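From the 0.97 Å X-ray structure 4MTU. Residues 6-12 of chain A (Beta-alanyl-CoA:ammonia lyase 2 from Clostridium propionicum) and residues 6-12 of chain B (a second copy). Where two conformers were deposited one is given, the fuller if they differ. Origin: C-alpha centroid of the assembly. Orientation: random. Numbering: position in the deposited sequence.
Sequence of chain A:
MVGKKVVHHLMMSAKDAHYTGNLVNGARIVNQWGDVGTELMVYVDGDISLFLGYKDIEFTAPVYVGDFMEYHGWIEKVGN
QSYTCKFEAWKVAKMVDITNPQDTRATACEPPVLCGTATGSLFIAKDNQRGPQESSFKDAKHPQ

Chain A 6-12: VVHHLMM
Chain B (6-12) VVHHLMM

Residues 6-11 of each chain are extended, the last part of a strand that begins earlier, and residue 12 leaves it. An exact two-fold axis relates the copies, so each contact occurs twice or lies across the axis. The strands cross steeply, their N-to-C directions 103° apart and their axes approaching to 4.3 Å, and therefore only one antiparallel bridge forms, His A9 with His B9, CA to CA 5.0 Å. Here His A9 N donates to His B9 O and His B9 N to His A9 O, each at 2.9 Å and nearly straight (164°). This closed pair brings the two acceptors His A9 O and His B9 O to 3.3 Å. Phi/psi runs -98/135, -126/112, -90/153, -155/132, -167/-179, -109/143 and -79/112 from residue 6 to 12; the nearly flat Leu A10 is the most extended.

Beside the bridge the histidines interlock. His A9 (chi1 t, chi2 131°) turns one ring face to Val B7 O, which lies 3.3 Å from His A9 CG, while its CD2 lies 3.2 Å from CD2 of His B8 (chi1 m, chi2 -163°). Those two rings sit obliquely, centroids 4.8 Å apart and planes at 34°. Flat imidazoles suit so tight a crossing, and their nitrogens are hydrogen-bonded elsewhere in the structure. His B8 also makes a CH-pi contact: Leu A10 CA stands over one face of its ring, 4.2 Å from the centroid and 20° off the normal.

Leu A10 and Leu B10 (both chi1 p, chi2 p) meet across the axis, CD2 to CD2 3.6 Å, an apolar contact well served by branched aliphatic ends. Val A6 and Val A7 are both t; Val A7 contributes chiefly its carbonyl. Met A11 (t, t, p) leads its end away, and Met A12 (m, m, chi3 93°) is out of reach.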

# COMPACT_ATOMS: atom_id res chain seq x y z
N VAL A 6 -7.44 4.86 -25.26
CA VAL A 6 -7.68 4.15 -24.02
C VAL A 6 -7.87 5.22 -22.93
O VAL A 6 -7.14 6.18 -22.82
CB VAL A 6 -6.54 3.23 -23.68
CG1 VAL A 6 -6.58 2.75 -22.24
CG2 VAL A 6 -6.57 2.03 -24.66
N VAL A 7 -8.91 4.99 -22.11
CA VAL A 7 -9.27 5.91 -21.02
C VAL A 7 -9.33 5.14 -19.71
O VAL A 7 -10.14 4.24 -19.55
CB VAL A 7 -10.61 6.57 -21.30
CG1 VAL A 7 -11.09 7.44 -20.14
CG2 VAL A 7 -10.58 7.39 -22.59
N HIS A 8 -8.41 5.42 -18.81
CA HIS A 8 -8.51 4.97 -17.44
C HIS A 8 -9.26 6.04 -16.63
O HIS A 8 -9.19 7.23 -16.96
CB HIS A 8 -7.14 4.66 -16.85
CG HIS A 8 -6.49 3.44 -17.40
ND1 HIS A 8 -5.43 2.82 -16.77
CD2 HIS A 8 -6.78 2.76 -18.55
CE1 HIS A 8 -5.12 1.78 -17.51
NE2 HIS A 8 -5.89 1.70 -18.61
N HIS A 9 -9.93 5.61 -15.58
CA HIS A 9 -10.75 6.50 -14.79
C HIS A 9 -10.82 5.90 -13.41
O HIS A 9 -11.20 4.74 -13.26
CB HIS A 9 -12.10 6.67 -15.50
CG HIS A 9 -13.14 7.53 -14.80
ND1 HIS A 9 -13.81 8.52 -15.44
CD2 HIS A 9 -13.62 7.53 -13.56
CE1 HIS A 9 -14.70 9.09 -14.55
NE2 HIS A 9 -14.58 8.47 -13.38
N LEU A 10 -10.59 6.75 -12.38
CA LEU A 10 -10.60 6.26 -11.01
C LEU A 10 -10.63 7.49 -10.07
O LEU A 10 -10.65 8.61 -10.52
CB LEU A 10 -9.47 5.25 -10.78
CG LEU A 10 -8.10 5.72 -11.27
CD1 LEU A 10 -7.52 6.85 -10.46
CD2 LEU A 10 -7.12 4.52 -11.13
N MET A 11 -10.63 7.19 -8.78
CA MET A 11 -10.64 8.22 -7.72
C MET A 11 -9.30 8.27 -7.03
O MET A 11 -8.69 7.22 -6.78
CB MET A 11 -11.74 7.87 -6.68
CG MET A 11 -12.03 8.99 -5.72
SD MET A 11 -13.20 8.49 -4.41
CE MET A 11 -12.07 7.76 -3.26
N MET A 12 -8.86 9.48 -6.66
CA MET A 12 -7.80 9.66 -5.70
C MET A 12 -8.34 9.48 -4.28
O MET A 12 -9.20 10.27 -3.87
CB MET A 12 -7.18 11.06 -5.82
CG MET A 12 -6.55 11.38 -7.19
SD MET A 12 -5.10 10.42 -7.60
CE MET A 12 -5.78 9.04 -8.55
N VAL B 6 -21.54 5.79 -14.82
CA VAL B 6 -20.15 6.08 -14.49
C VAL B 6 -19.36 4.79 -14.74
O VAL B 6 -19.75 3.70 -14.38
CB VAL B 6 -20.02 6.52 -13.06
CG1 VAL B 6 -18.58 6.50 -12.57
CG2 VAL B 6 -20.61 7.95 -12.94
N VAL B 7 -18.20 4.97 -15.39
CA VAL B 7 -17.31 3.86 -15.76
C VAL B 7 -15.92 4.14 -15.22
O VAL B 7 -15.28 5.10 -15.61
CB VAL B 7 -17.26 3.68 -17.26
CG1 VAL B 7 -16.26 2.61 -17.70
CG2 VAL B 7 -18.64 3.35 -17.84
N HIS B 8 -15.48 3.36 -14.24
CA HIS B 8 -14.09 3.34 -13.84
C HIS B 8 -13.37 2.27 -14.67
O HIS B 8 -13.97 1.28 -15.08
CB HIS B 8 -13.96 3.09 -12.33
CG HIS B 8 -14.38 4.23 -11.49
ND1 HIS B 8 -14.03 4.33 -10.15
CD2 HIS B 8 -15.16 5.30 -11.81
CE1 HIS B 8 -14.55 5.45 -9.71
NE2 HIS B 8 -15.27 6.07 -10.66
N HIS B 9 -12.08 2.47 -14.86
CA HIS B 9 -11.29 1.59 -15.70
C HIS B 9 -9.87 1.70 -15.22
O HIS B 9 -9.32 2.80 -15.13
CB HIS B 9 -11.51 2.01 -17.17
CG HIS B 9 -10.73 1.24 -18.21
ND1 HIS B 9 -11.31 0.71 -19.32
CD2 HIS B 9 -9.44 0.94 -18.34
CE1 HIS B 9 -10.34 0.10 -20.09
NE2 HIS B 9 -9.17 0.26 -19.48
N LEU B 10 -9.22 0.53 -15.03
CA LEU B 10 -7.86 0.52 -14.52
C LEU B 10 -7.28 -0.91 -14.72
O LEU B 10 -7.96 -1.78 -15.22
CB LEU B 10 -7.79 1.09 -13.10
CG LEU B 10 -8.82 0.49 -12.14
CD1 LEU B 10 -8.55 -0.95 -11.78
CD2 LEU B 10 -8.74 1.31 -10.81
N MET B 11 -6.04 -1.07 -14.29
CA MET B 11 -5.33 -2.35 -14.37
C MET B 11 -5.17 -2.95 -12.99
O MET B 11 -4.90 -2.23 -12.02
CB MET B 11 -3.92 -2.11 -14.98
CG MET B 11 -3.22 -3.39 -15.38
SD MET B 11 -1.51 -3.08 -15.93
CE MET B 11 -0.68 -3.08 -14.38
N MET B 12 -5.29 -4.29 -12.90
CA MET B 12 -4.82 -5.02 -11.75
C MET B 12 -3.30 -5.20 -11.82
O MET B 12 -2.82 -5.86 -12.76
CB MET B 12 -5.48 -6.41 -11.70
CG MET B 12 -7.01 -6.40 -11.58
SD MET B 12 -7.66 -5.74 -10.05
CE MET B 12 -7.95 -4.00 -10.44